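Local atomic coordinates of muconate lactonizing enzyme (Corynebacterium glutamicum, PDB entry 3I4K), a protein that belongs to the enolase superfamily, pairing an enolase-type N-terminal domain with a TIM-barrel-like domain that holds a magnesium ion. Residues E12-D17 / K368-T373; L16-I21 / Q34-V39; H300-L305 / G327-G332; E306-T311 / K337-V342; I341-E346 / G361-M366. One frame throughout, in Å; residues are numbered along the deposited sequence.

Interaction 1. Residues E12-D17 / K368-T373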
# COMPACT_ATOMS: atom_id res chain seq x y z
N GLU A 12 -0.20 -3.11 -27.38
CA GLU A 12 0.81 -3.76 -28.21
C GLU A 12 2.06 -4.06 -27.39
O GLU A 12 2.33 -3.40 -26.40
CB GLU A 12 1.22 -2.86 -29.39
CG GLU A 12 0.07 -2.38 -30.27
CD GLU A 12 0.57 -1.56 -31.45
OE1 GLU A 12 1.38 -0.63 -31.24
OE2 GLU A 12 0.14 -1.84 -32.59
N SER A 13 2.82 -5.06 -27.83
CA SER A 13 4.05 -5.44 -27.14
C SER A 13 5.18 -5.64 -28.15
O SER A 13 5.04 -6.41 -29.10
CB SER A 13 3.85 -6.73 -26.34
OG SER A 13 3.52 -7.83 -27.18
N ARG A 14 6.28 -4.93 -27.94
CA ARG A 14 7.43 -5.03 -28.83
C ARG A 14 8.67 -5.50 -28.09
O ARG A 14 9.00 -4.98 -27.02
CB ARG A 14 7.74 -3.66 -29.46
CG ARG A 14 6.64 -3.08 -30.34
CD ARG A 14 7.05 -1.71 -30.88
NE ARG A 14 6.08 -1.20 -31.84
CZ ARG A 14 4.83 -0.85 -31.54
NH1 ARG A 14 4.38 -0.95 -30.29
NH2 ARG A 14 4.02 -0.41 -32.49
N ILE A 15 9.36 -6.48 -28.66
CA ILE A 15 10.58 -6.98 -28.06
C ILE A 15 11.73 -6.12 -28.57
O ILE A 15 11.93 -6.00 -29.78
CB ILE A 15 10.85 -8.44 -28.44
CG1 ILE A 15 9.74 -9.34 -27.89
CG2 ILE A 15 12.22 -8.87 -27.92
CD1 ILE A 15 9.93 -10.82 -28.19
N LEU A 16 12.47 -5.50 -27.65
CA LEU A 16 13.58 -4.66 -28.03
C LEU A 16 14.91 -5.22 -27.53
O LEU A 16 15.04 -5.58 -26.36
CB LEU A 16 13.40 -3.25 -27.47
CG LEU A 16 12.08 -2.54 -27.75
CD1 LEU A 16 12.21 -1.10 -27.31
CD2 LEU A 16 11.71 -2.63 -29.22
N ASP A 17 15.88 -5.30 -28.43
CA ASP A 17 17.20 -5.79 -28.09
C ASP A 17 18.17 -4.62 -28.22
O ASP A 17 18.53 -4.22 -29.32
CB ASP A 17 17.62 -6.94 -29.01
CG ASP A 17 16.69 -8.14 -28.91
OD1 ASP A 17 16.46 -8.62 -27.78
OD2 ASP A 17 16.20 -8.61 -29.96
N LYS A 368 13.84 5.04 -32.75
CA LYS A 368 14.79 4.15 -32.09
C LYS A 368 14.09 2.90 -31.57
O LYS A 368 14.71 1.84 -31.46
CB LYS A 368 15.51 4.89 -30.96
CG LYS A 368 16.49 5.92 -31.48
CD LYS A 368 17.33 6.51 -30.36
CE LYS A 368 18.40 7.43 -30.93
NZ LYS A 368 19.24 8.03 -29.85
N VAL A 369 12.80 3.02 -31.26
CA VAL A 369 12.04 1.87 -30.80
C VAL A 369 11.92 0.91 -31.97
O VAL A 369 12.12 -0.30 -31.83
CB VAL A 369 10.62 2.28 -30.35
CG1 VAL A 369 9.74 1.05 -30.22
CG2 VAL A 369 10.69 3.03 -29.03
N ASN A 370 11.60 1.46 -33.14
CA ASN A 370 11.47 0.67 -34.35
C ASN A 370 12.82 0.08 -34.74
O ASN A 370 12.91 -1.07 -35.18
CB ASN A 370 10.95 1.56 -35.49
CG ASN A 370 9.47 1.86 -35.36
OD1 ASN A 370 8.99 2.87 -35.88
ND2 ASN A 370 8.74 0.98 -34.69
N PHE A 371 13.88 0.87 -34.54
CA PHE A 371 15.23 0.45 -34.88
C PHE A 371 15.68 -0.77 -34.08
O PHE A 371 16.32 -1.67 -34.63
CB PHE A 371 16.22 1.59 -34.63
CG PHE A 371 17.64 1.25 -34.97
CD1 PHE A 371 17.99 0.93 -36.28
CD2 PHE A 371 18.63 1.25 -34.00
CE1 PHE A 371 19.32 0.61 -36.62
CE2 PHE A 371 19.96 0.94 -34.32
CZ PHE A 371 20.30 0.62 -35.63
N TYR A 372 15.36 -0.78 -32.80
CA TYR A 372 15.76 -1.87 -31.92
C TYR A 372 14.76 -3.01 -31.79
O TYR A 372 14.99 -3.96 -31.05
CB TYR A 372 16.09 -1.31 -30.54
CG TYR A 372 17.39 -0.55 -30.53
CD1 TYR A 372 18.60 -1.21 -30.72
CD2 TYR A 372 17.42 0.83 -30.38
CE1 TYR A 372 19.81 -0.52 -30.75
CE2 TYR A 372 18.62 1.54 -30.41
CZ TYR A 372 19.81 0.85 -30.60
OH TYR A 372 21.01 1.54 -30.64
N THR A 373 13.65 -2.92 -32.51
CA THR A 373 12.66 -3.98 -32.45
C THR A 373 13.18 -5.24 -33.12
O THR A 373 13.82 -5.18 -34.17
CB THR A 373 11.34 -3.56 -33.12
OG1 THR A 373 10.78 -2.45 -32.41
CG2 THR A 373 10.35 -4.71 -33.12

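Interaction 2. Residues L16-I21 / Q34-V39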
# COMPACT_ATOMS: atom_id res chain seq x y z
N LEU A 16 12.47 -5.50 -27.65
CA LEU A 16 13.58 -4.66 -28.03
C LEU A 16 14.91 -5.22 -27.53
O LEU A 16 15.04 -5.58 -26.36
CB LEU A 16 13.40 -3.25 -27.47
CG LEU A 16 12.08 -2.54 -27.75
CD1 LEU A 16 12.21 -1.10 -27.31
CD2 LEU A 16 11.71 -2.63 -29.22
N ASP A 17 15.88 -5.30 -28.43
CA ASP A 17 17.20 -5.79 -28.09
C ASP A 17 18.17 -4.62 -28.22
O ASP A 17 18.53 -4.22 -29.32
CB ASP A 17 17.62 -6.94 -29.01
CG ASP A 17 16.69 -8.14 -28.91
OD1 ASP A 17 16.46 -8.62 -27.78
OD2 ASP A 17 16.20 -8.61 -29.96
N VAL A 18 18.57 -4.06 -27.08
CA VAL A 18 19.49 -2.94 -27.07
C VAL A 18 20.84 -3.39 -26.52
O VAL A 18 20.92 -4.02 -25.47
CB VAL A 18 18.94 -1.79 -26.20
CG1 VAL A 18 18.62 -2.30 -24.81
CG2 VAL A 18 19.95 -0.65 -26.13
N PRO A 19 21.92 -3.09 -27.24
CA PRO A 19 23.27 -3.47 -26.82
C PRO A 19 23.77 -2.67 -25.63
O PRO A 19 23.45 -1.50 -25.47
CB PRO A 19 24.11 -3.20 -28.07
CG PRO A 19 23.12 -3.37 -29.18
CD PRO A 19 21.93 -2.64 -28.64
N LEU A 20 24.57 -3.32 -24.79
CA LEU A 20 25.14 -2.67 -23.62
C LEU A 20 26.49 -2.10 -24.02
O LEU A 20 27.08 -2.52 -25.01
CB LEU A 20 25.30 -3.67 -22.48
CG LEU A 20 24.08 -3.94 -21.58
CD1 LEU A 20 22.81 -4.05 -22.42
CD2 LEU A 20 24.33 -5.21 -20.78
N ILE A 21 26.98 -1.14 -23.24
CA ILE A 21 28.27 -0.55 -23.56
C ILE A 21 29.37 -1.58 -23.36
O ILE A 21 30.27 -1.70 -24.20
CB ILE A 21 28.55 0.68 -22.68
CG1 ILE A 21 27.38 1.67 -22.80
CG2 ILE A 21 29.85 1.36 -23.12
CD1 ILE A 21 27.55 2.94 -21.99
N GLN A 34 20.46 -5.93 -23.55
CA GLN A 34 19.29 -6.17 -22.72
C GLN A 34 18.09 -6.40 -23.62
O GLN A 34 18.00 -5.82 -24.70
CB GLN A 34 19.04 -4.99 -21.77
CG GLN A 34 17.75 -5.11 -20.94
CD GLN A 34 17.78 -6.25 -19.93
OE1 GLN A 34 18.09 -7.40 -20.26
NE2 GLN A 34 17.43 -5.95 -18.68
N HIS A 35 17.19 -7.26 -23.17
CA HIS A 35 15.98 -7.57 -23.91
C HIS A 35 14.84 -6.94 -23.15
O HIS A 35 14.64 -7.19 -21.96
CB HIS A 35 15.80 -9.09 -23.99
CG HIS A 35 17.06 -9.82 -24.32
ND1 HIS A 35 17.76 -9.60 -25.49
CD2 HIS A 35 17.78 -10.72 -23.62
CE1 HIS A 35 18.86 -10.34 -25.48
NE2 HIS A 35 18.89 -11.03 -24.36
N ILE A 36 14.07 -6.11 -23.85
CA ILE A 36 12.98 -5.40 -23.23
C ILE A 36 11.67 -5.59 -23.97
O ILE A 36 11.61 -5.42 -25.19
CB ILE A 36 13.32 -3.90 -23.16
CG1 ILE A 36 14.67 -3.73 -22.45
CG2 ILE A 36 12.21 -3.13 -22.47
CD1 ILE A 36 15.22 -2.33 -22.48
N LEU A 37 10.63 -5.96 -23.24
CA LEU A 37 9.32 -6.10 -23.86
C LEU A 37 8.63 -4.77 -23.63
O LEU A 37 8.05 -4.54 -22.57
CB LEU A 37 8.49 -7.20 -23.20
CG LEU A 37 7.11 -7.29 -23.86
CD1 LEU A 37 7.27 -7.90 -25.26
CD2 LEU A 37 6.15 -8.12 -23.02
N LEU A 38 8.69 -3.88 -24.62
CA LEU A 38 8.05 -2.58 -24.51
C LEU A 38 6.57 -2.76 -24.78
O LEU A 38 6.17 -3.06 -25.90
CB LEU A 38 8.67 -1.59 -25.51
CG LEU A 38 8.19 -0.14 -25.45
CD1 LEU A 38 8.61 0.51 -24.13
CD2 LEU A 38 8.81 0.62 -26.62
N VAL A 39 5.76 -2.60 -23.75
CA VAL A 39 4.32 -2.76 -23.88
C VAL A 39 3.66 -1.38 -23.90
O VAL A 39 4.06 -0.49 -23.16
CB VAL A 39 3.74 -3.60 -22.70
CG1 VAL A 39 2.25 -3.79 -22.88
CG2 VAL A 39 4.44 -4.95 -22.63

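Interaction 3. Residues H300-L305 / G327-G332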
# COMPACT_ATOMS: atom_id res chain seq x y z
N HIS A 300 15.14 -0.93 -0.85
CA HIS A 300 16.13 -0.38 -1.76
C HIS A 300 15.45 -0.23 -3.13
O HIS A 300 14.68 -1.10 -3.54
CB HIS A 300 17.31 -1.35 -1.87
CG HIS A 300 18.43 -0.88 -2.75
ND1 HIS A 300 19.27 0.16 -2.40
CD2 HIS A 300 18.90 -1.36 -3.93
CE1 HIS A 300 20.22 0.29 -3.32
NE2 HIS A 300 20.02 -0.62 -4.25
N GLY A 301 15.71 0.88 -3.82
CA GLY A 301 15.12 1.06 -5.14
C GLY A 301 15.93 0.21 -6.11
O GLY A 301 16.79 0.72 -6.82
N ALA A 302 15.65 -1.10 -6.12
CA ALA A 302 16.37 -2.05 -6.97
C ALA A 302 15.96 -2.05 -8.44
O ALA A 302 14.86 -1.62 -8.81
CB ALA A 302 16.24 -3.47 -6.38
N THR A 303 16.84 -2.58 -9.27
CA THR A 303 16.61 -2.62 -10.71
C THR A 303 16.75 -4.01 -11.31
O THR A 303 17.53 -4.84 -10.83
CB THR A 303 17.60 -1.69 -11.46
OG1 THR A 303 17.26 -1.65 -12.84
CG2 THR A 303 19.03 -2.18 -11.30
N SER A 304 15.95 -4.26 -12.34
CA SER A 304 15.99 -5.51 -13.06
C SER A 304 16.70 -5.16 -14.37
O SER A 304 16.55 -5.84 -15.38
CB SER A 304 14.57 -5.99 -13.37
OG SER A 304 13.92 -6.43 -12.19
N LEU A 305 17.48 -4.07 -14.30
CA LEU A 305 18.21 -3.54 -15.45
C LEU A 305 17.18 -3.07 -16.48
O LEU A 305 17.24 -3.45 -17.65
CB LEU A 305 19.14 -4.58 -16.06
CG LEU A 305 20.60 -4.62 -15.58
CD1 LEU A 305 20.82 -3.73 -14.36
CD2 LEU A 305 20.95 -6.07 -15.28
N GLY A 327 18.28 4.22 -0.58
CA GLY A 327 18.76 4.60 -1.90
C GLY A 327 18.24 3.66 -2.97
O GLY A 327 17.28 2.91 -2.74
N THR A 328 18.89 3.67 -4.13
CA THR A 328 18.49 2.84 -5.26
C THR A 328 19.72 2.40 -6.06
O THR A 328 20.86 2.71 -5.70
CB THR A 328 17.61 3.62 -6.25
OG1 THR A 328 18.45 4.46 -7.06
CG2 THR A 328 16.60 4.51 -5.52
N GLU A 329 19.47 1.67 -7.14
CA GLU A 329 20.51 1.21 -8.07
C GLU A 329 19.87 1.35 -9.45
O GLU A 329 20.06 0.51 -10.32
CB GLU A 329 20.89 -0.25 -7.81
CG GLU A 329 19.70 -1.19 -7.69
CD GLU A 329 20.09 -2.66 -7.80
OE1 GLU A 329 21.25 -3.02 -7.48
OE2 GLU A 329 19.22 -3.46 -8.20
N LEU A 330 19.09 2.41 -9.62
CA LEU A 330 18.39 2.66 -10.88
C LEU A 330 19.30 3.34 -11.89
O LEU A 330 19.13 4.52 -12.21
CB LEU A 330 17.14 3.50 -10.61
CG LEU A 330 16.06 2.80 -9.77
CD1 LEU A 330 14.93 3.76 -9.47
CD2 LEU A 330 15.53 1.59 -10.53
N PHE A 331 20.27 2.57 -12.39
CA PHE A 331 21.27 3.03 -13.34
C PHE A 331 21.09 2.38 -14.71
O PHE A 331 21.87 2.63 -15.63
CB PHE A 331 22.65 2.69 -12.80
CG PHE A 331 22.89 1.21 -12.64
CD1 PHE A 331 23.21 0.41 -13.74
CD2 PHE A 331 22.78 0.60 -11.39
CE1 PHE A 331 23.41 -0.97 -13.60
CE2 PHE A 331 22.97 -0.77 -11.24
CZ PHE A 331 23.29 -1.56 -12.34
N GLY A 332 20.07 1.53 -14.84
CA GLY A 332 19.81 0.85 -16.09
C GLY A 332 20.18 1.64 -17.34
O GLY A 332 21.05 1.21 -18.11
O HOH W 1 22.29 -2.08 -5.25
O HOH W 2 17.44 1.05 -13.91

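Interaction 4. Residues E306-T311 / K337-V342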
# COMPACT_ATOMS: atom_id res chain seq x y z
N GLU A 306 16.24 -2.25 -16.01
CA GLU A 306 15.20 -1.71 -16.88
C GLU A 306 15.79 -0.70 -17.85
O GLU A 306 16.85 -0.12 -17.58
CB GLU A 306 14.12 -0.98 -16.07
CG GLU A 306 13.30 -1.84 -15.11
CD GLU A 306 14.00 -2.08 -13.79
OE1 GLU A 306 15.10 -1.53 -13.57
OE2 GLU A 306 13.44 -2.83 -12.96
N GLY A 307 15.11 -0.51 -18.97
CA GLY A 307 15.54 0.47 -19.94
C GLY A 307 15.07 1.82 -19.40
O GLY A 307 14.72 1.91 -18.22
N PRO A 308 15.04 2.87 -20.22
CA PRO A 308 14.60 4.19 -19.75
C PRO A 308 13.16 4.23 -19.24
O PRO A 308 12.88 4.87 -18.24
CB PRO A 308 14.81 5.08 -20.98
CG PRO A 308 14.63 4.12 -22.13
CD PRO A 308 15.41 2.92 -21.64
N ILE A 309 12.26 3.54 -19.93
CA ILE A 309 10.86 3.51 -19.52
C ILE A 309 10.71 2.82 -18.16
O ILE A 309 10.11 3.38 -17.24
CB ILE A 309 9.99 2.77 -20.57
CG1 ILE A 309 9.75 3.68 -21.78
CG2 ILE A 309 8.66 2.36 -19.97
CD1 ILE A 309 9.02 4.98 -21.45
N GLY A 310 11.26 1.62 -18.04
CA GLY A 310 11.15 0.88 -16.79
C GLY A 310 11.79 1.60 -15.62
O GLY A 310 11.25 1.59 -14.51
N THR A 311 12.94 2.21 -15.87
CA THR A 311 13.67 2.93 -14.85
C THR A 311 12.89 4.16 -14.40
O THR A 311 12.91 4.53 -13.22
CB THR A 311 15.04 3.37 -15.39
OG1 THR A 311 15.82 2.20 -15.72
CG2 THR A 311 15.78 4.21 -14.36
N LYS A 337 24.06 1.22 -24.31
CA LYS A 337 24.96 1.97 -25.17
C LYS A 337 24.15 3.00 -25.97
O LYS A 337 24.70 3.94 -26.54
CB LYS A 337 25.71 1.02 -26.11
CG LYS A 337 26.80 1.66 -26.94
CD LYS A 337 27.61 0.62 -27.70
CE LYS A 337 26.72 -0.26 -28.57
NZ LYS A 337 25.93 0.52 -29.57
N ASP A 338 22.84 2.82 -25.98
CA ASP A 338 21.94 3.72 -26.69
C ASP A 338 20.57 3.69 -26.01
O ASP A 338 20.31 2.83 -25.17
CB ASP A 338 21.83 3.30 -28.15
CG ASP A 338 21.01 4.27 -28.98
OD1 ASP A 338 21.12 5.49 -28.76
OD2 ASP A 338 20.27 3.81 -29.88
N THR A 339 19.69 4.62 -26.37
CA THR A 339 18.37 4.67 -25.76
C THR A 339 17.24 4.81 -26.79
O THR A 339 17.45 4.64 -27.99
CB THR A 339 18.28 5.82 -24.73
OG1 THR A 339 16.92 6.04 -24.35
CG2 THR A 339 18.87 7.10 -25.29
N TYR A 340 16.04 5.08 -26.30
CA TYR A 340 14.86 5.27 -27.15
C TYR A 340 13.86 6.07 -26.35
O TYR A 340 12.65 5.84 -26.43
CB TYR A 340 14.25 3.92 -27.53
CG TYR A 340 13.89 3.04 -26.36
CD1 TYR A 340 14.88 2.48 -25.55
CD2 TYR A 340 12.56 2.76 -26.05
CE1 TYR A 340 14.56 1.66 -24.47
CE2 TYR A 340 12.23 1.94 -24.97
CZ TYR A 340 13.23 1.40 -24.19
OH TYR A 340 12.92 0.60 -23.11
N ILE A 341 14.36 7.04 -25.59
CA ILE A 341 13.50 7.85 -24.75
C ILE A 341 13.49 9.36 -24.99
O ILE A 341 12.88 10.11 -24.23
CB ILE A 341 13.84 7.55 -23.26
CG1 ILE A 341 12.55 7.46 -22.46
CG2 ILE A 341 14.79 8.60 -22.69
CD1 ILE A 341 11.59 6.42 -22.99
N VAL A 342 14.14 9.82 -26.06
CA VAL A 342 14.17 11.25 -26.38
C VAL A 342 14.97 12.07 -25.37
O VAL A 342 16.07 12.54 -25.68
CB VAL A 342 12.74 11.84 -26.46
CG1 VAL A 342 12.80 13.33 -26.74
CG2 VAL A 342 11.95 11.14 -27.56

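Interaction 5. Residues I341-E346 / G361-M366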
# COMPACT_ATOMS: atom_id res chain seq x y z
N ILE A 341 14.36 7.04 -25.59
CA ILE A 341 13.50 7.85 -24.75
C ILE A 341 13.49 9.36 -24.99
O ILE A 341 12.88 10.11 -24.23
CB ILE A 341 13.84 7.55 -23.26
CG1 ILE A 341 12.55 7.46 -22.46
CG2 ILE A 341 14.79 8.60 -22.69
CD1 ILE A 341 11.59 6.42 -22.99
N VAL A 342 14.14 9.82 -26.06
CA VAL A 342 14.17 11.25 -26.38
C VAL A 342 14.97 12.07 -25.37
O VAL A 342 16.07 12.54 -25.68
CB VAL A 342 12.74 11.84 -26.46
CG1 VAL A 342 12.80 13.33 -26.74
CG2 VAL A 342 11.95 11.14 -27.56
N GLN A 343 14.43 12.26 -24.17
CA GLN A 343 15.13 13.02 -23.14
C GLN A 343 16.24 12.19 -22.52
O GLN A 343 16.35 10.99 -22.77
CB GLN A 343 14.17 13.45 -22.03
CG GLN A 343 13.02 14.31 -22.51
CD GLN A 343 11.72 13.54 -22.59
OE1 GLN A 343 11.65 12.46 -23.19
NE2 GLN A 343 10.67 14.09 -21.99
N GLU A 344 17.07 12.84 -21.71
CA GLU A 344 18.16 12.16 -21.04
C GLU A 344 17.99 12.32 -19.53
O GLU A 344 17.45 13.33 -19.06
CB GLU A 344 19.50 12.75 -21.47
CG GLU A 344 19.78 12.60 -22.95
CD GLU A 344 21.16 13.09 -23.33
OE1 GLU A 344 21.52 12.99 -24.52
OE2 GLU A 344 21.90 13.57 -22.44
N PHE A 345 18.44 11.32 -18.78
CA PHE A 345 18.35 11.34 -17.33
C PHE A 345 19.54 12.14 -16.82
O PHE A 345 20.55 12.25 -17.51
CB PHE A 345 18.41 9.92 -16.77
CG PHE A 345 17.17 9.12 -17.02
CD1 PHE A 345 16.03 9.31 -16.26
CD2 PHE A 345 17.14 8.16 -18.04
CE1 PHE A 345 14.88 8.56 -16.49
CE2 PHE A 345 15.99 7.41 -18.28
CZ PHE A 345 14.86 7.61 -17.51
N GLU A 346 19.43 12.71 -15.62
CA GLU A 346 20.53 13.49 -15.08
C GLU A 346 21.18 12.78 -13.92
O GLU A 346 20.65 12.79 -12.81
CB GLU A 346 20.04 14.86 -14.61
CG GLU A 346 19.17 15.59 -15.61
CD GLU A 346 18.81 16.98 -15.14
OE1 GLU A 346 17.84 17.56 -15.70
OE2 GLU A 346 19.48 17.51 -14.22
N GLY A 361 7.40 10.85 -17.23
CA GLY A 361 8.26 12.02 -17.27
C GLY A 361 9.27 11.88 -18.39
O GLY A 361 10.28 12.59 -18.44
N VAL A 362 9.00 10.95 -19.29
CA VAL A 362 9.89 10.72 -20.41
C VAL A 362 9.11 10.10 -21.57
O VAL A 362 8.28 9.20 -21.36
CB VAL A 362 11.07 9.82 -19.99
CG1 VAL A 362 10.66 8.35 -20.01
CG2 VAL A 362 12.25 10.09 -20.87
N ASP A 363 9.35 10.59 -22.78
CA ASP A 363 8.64 10.09 -23.96
C ASP A 363 9.51 9.16 -24.79
O ASP A 363 10.73 9.28 -24.79
CB ASP A 363 8.19 11.27 -24.82
CG ASP A 363 7.98 12.53 -24.02
OD1 ASP A 363 8.98 13.23 -23.74
OD2 ASP A 363 6.82 12.82 -23.66
N VAL A 364 8.88 8.25 -25.51
CA VAL A 364 9.62 7.30 -26.33
C VAL A 364 9.94 7.87 -27.70
O VAL A 364 9.22 8.74 -28.20
CB VAL A 364 8.82 6.00 -26.52
CG1 VAL A 364 8.50 5.37 -25.17
CG2 VAL A 364 7.55 6.28 -27.29
N ASP A 365 11.02 7.39 -28.29
CA ASP A 365 11.45 7.81 -29.62
C ASP A 365 11.11 6.65 -30.54
O ASP A 365 11.91 5.73 -30.71
CB ASP A 365 12.96 8.07 -29.65
CG ASP A 365 13.46 8.43 -31.05
OD1 ASP A 365 13.08 7.75 -32.02
OD2 ASP A 365 14.25 9.39 -31.16
N MSE A 366 9.92 6.69 -31.13
CA MSE A 366 9.47 5.62 -32.01
C MSE A 366 10.45 5.18 -33.08
O MSE A 366 10.40 4.03 -33.54
CB MSE A 366 8.14 6.01 -32.66
CG MSE A 366 6.97 5.83 -31.71
SE MSE A 366 7.03 4.06 -30.93
CE MSE A 366 5.89 3.13 -32.19

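Interaction 1. Residues E12-D17 / K368-T373
Leu16 and Thr373 meet because Leu16 CG stands anti to its carbonyl carbon, beside the backbone N (chi1 -52°), which sets CG toward the C-terminal segment; from there CD2 rests 3.3 Å from Thr373 OG1 and 3.5 Å from Val369 O. Thr373 likewise has OG1 anti to the carbonyl carbon, and the hydroxyl donates to Val369 O, with Thr373 OG1 to Val369 O measuring 2.6 Å. The CD2 methyl thus lies against an O-H...O hydrogen bond. The Arg14 chain, extended from CG to NE, brings CD to 3.9 Å from Val369 CG1, the two side chains crossing at about a right angle. Its guanidinium turns back along its own strand to Glu12: NH1 and NH2 both grip OE1 from one face of the carboxylate, Arg14 NH2 to Glu12 OE1 being 2.9 Å. Backbone joins backbone at a single bridge between Leu16 and Thr373. Asp17 N donates to Tyr372 O at 3.1 Å and 162°, and Thr373 CA brings a C-H to Ile15 O at 3.4 Å. Strand and helix axes lie 79° apart, and on the C-terminal segment the backbone pairing is confined to Tyr372 and Thr373. Tyr372 OH finds its partner in Asp338, while the Asp17 carboxylate is held by His35 and by a salt bridge to Arg374. Chemically, the segment is pinned to strand 8-25 by one N-H...O=C hydrogen bond and two CA-H...O contacts, with aliphatic carbons filling the angle between strand and helix; the salt bridge to Asp17 probably strengthens the same anchor.

Interaction 2. Residues L16-I21 / Q34-V39
Leu16 and Ile36 form an antiparallel hydrogen-bonded pair in the hairpin of strands 8-25 and 30-43. Leu16 N reaches Ile36 O at 2.6 Å, and Ile36 N returns to Leu16 O at 2.7 Å. Two residues on, Val18 and Gln34 repeat the pattern, with Gln34 N to Val18 O at 2.7 Å. The sheet face bearing Leu16, Val18, Gln34 and Ile36 is the packed one. There Leu16 CD1 lies 3.9 Å from Leu38 CD2, and Val18 CG1, set between its backbone N and carbonyl carbon (chi1 55°), comes within 4.1 Å of Ile36 CD1. Tyr340 packs over this face from the other domain. The Gln34 amide bonds through NE2 to Leu305 O and through OE1 to Gly57 N.

The face bearing Asp17 and His35 is less buried and polar. His35 ND1 donates to Asp17 OD1 at 2.8 Å, arriving on the anti side of the carboxylate and 30° out of its plane. The same OD1 also takes the salt bridge from Arg374.

Chemically, the packed face is mostly hydrocarbon, with Gln34 the polar exception, and the Asp17 carboxylate stays on the more accessible face. Shared by an imidazole N-H and a guanidinium, it would probably be stabilised as the anion.

Interaction 3. Residues H300-L305 / G327-G332
Gly301 and Thr328 make the parallel bridge at the closing seam of the barrel, where strand 298-301 meets the short, weakly bonded strand 327-328 after the crossover through helix 308-320. Gly301 has no side chain, and its CA lies just 3.8 Å from Thr328 CA. The pairing is held by Gly301 N to Gly327 O at 2.8 Å and by Glu329 N to Gly301 O at 2.9 Å. Thr328 continues the seam through backbone bonds to Asp139 and Thr141 of strand 137-144.

Beyond the bridge Glu329 takes over. Its chain, extended beyond CG, crosses the His300 ring at about a right angle, with CG 3.5 Å from His300 NE2; ND1 of that ring is anchored on Tyr326 O. OE2 accepts Thr303 N through its anti lone pair at 2.8 Å and 174°, which fixes the rotation of the carboxylate. OE1 binds Lys169 in a salt bridge and accepts a hydrogen bond from a water, 2.6 Å from Glu329 OE1, that also touches His300 NE2.

The Glu329 side chain is about 6 Å from the magnesium ion and about 4 Å from an acetic acid, probably from the crystallisation liquor, consistent with these loops lining the metal-bearing mouth of an enolase-type beta/alpha barrel.

Interaction 4. Residues E306-T311 / K337-V342
Pro308 and Tyr340 meet where the first turn of helix 308-320, from the barrel domain, runs against the loop 337-342. The first shell is a CH-pi contact: Pro308 CG lies over one face of the Tyr340 ring, 3.8 Å from its centroid and 28° off the normal, while Pro308 CD lies 3.2 Å from Tyr340 CE1. Tyr340 CG sits between its own backbone N and carbonyl carbon (chi1 56°), which points CG toward the proline. Next to it, Pro308 CB lies 3.5 Å from Ile341 CB. Thr339 OG1 borders the proline, 3.7 Å from Pro308 CG.

The second shell links the tyrosine to the helix start. Tyr340 OH bonds to Glu52 OE2 of strand 48-53, and that oxygen also takes Gly310 N, while Glu52 OE1 takes Gly307 N. One carboxylate from the N-terminal domain thus ties the ring to the amide end of the helix, whose dipole would probably favour its negative charge.

Gly307 holds the N-cap position, and its carbonyl closes the first turn with two donors: Thr311 N at 3.0 Å from Gly307 O, and Thr311 OG1 at 2.7 Å from the same Gly307 O, the hydroxyl standing above the carbonyl plane.

Interaction 5. Residues I341-E346 / G361-M366
Gln343 and Asp363 join two irregular loops, one leading into and the other leaving the small antiparallel hairpin of strands 347-348 and 351-353. The glutamine can be followed outward. Its CB lies 4.0 Å from Val362 CG2, an apolar start. CG stands anti to the carbonyl carbon, and a chi2 of 104° carries CD toward Asp363; amide and carboxylate planes lie 6° apart. At the tip, OE1 accepts Asp363 N on a lone pair in the amide plane, Asp363 N to Gln343 OE1 measuring 3.0 Å with 169° at the hydrogen, and the polar contact rests on this bond. The CG2 methyl of Val362 closes in beside this oxygen, with CG2 3.4 Å from Gln343 OE1. The other arm is weak and doubtful: Gln343 NE2 is modelled 2.6 Å from Asp363 OD1 and the bond is strongly bent, while OE1 also sits close to OD1, acceptor against acceptor.

Hydrophobic groups flank this pair. Ile341 CD1 packs 3.9 Å from Val364 CG1, although the closest approaches of Ile341 to Val362 and to the Asp363 carbonyl are too short to be trusted. On the more exposed side, Val342 reaches segment 361-366 through CG2, which lies 3.6 Å from Asp363 O and, farther along, 3.8 Å from Asp365 CB. Asp365 is the N-cap of helix 366-372, its OD1 accepting the backbone N of Lys368.

In the fold
Interactions 1 and 2 share Leu16 and Asp17, their centres 8 Å apart, so strand 30-43 and the C-terminal segment both pair with strand 8-25. Interaction 4 ties that N-terminal sheet to the barrel: Tyr372 OH of interaction 1 reaches Asp338 OD2 at 2.5 Å, and Pro19 O of interaction 2 reaches Lys337 N at 3.0 Å. Interactions 4 and 5 share Ile341 and Val342, and Tyr340 O meets Asp365 N at 2.9 Å. Interaction 3 lies nearest the magnesium ion, held by Asp200, Glu226 and Asp251. It meets the N-terminal domain through Gln34 NE2 and Leu305 O, 2.7 Å apart, although the centres of interactions 2 and 3 are about 17 Å apart.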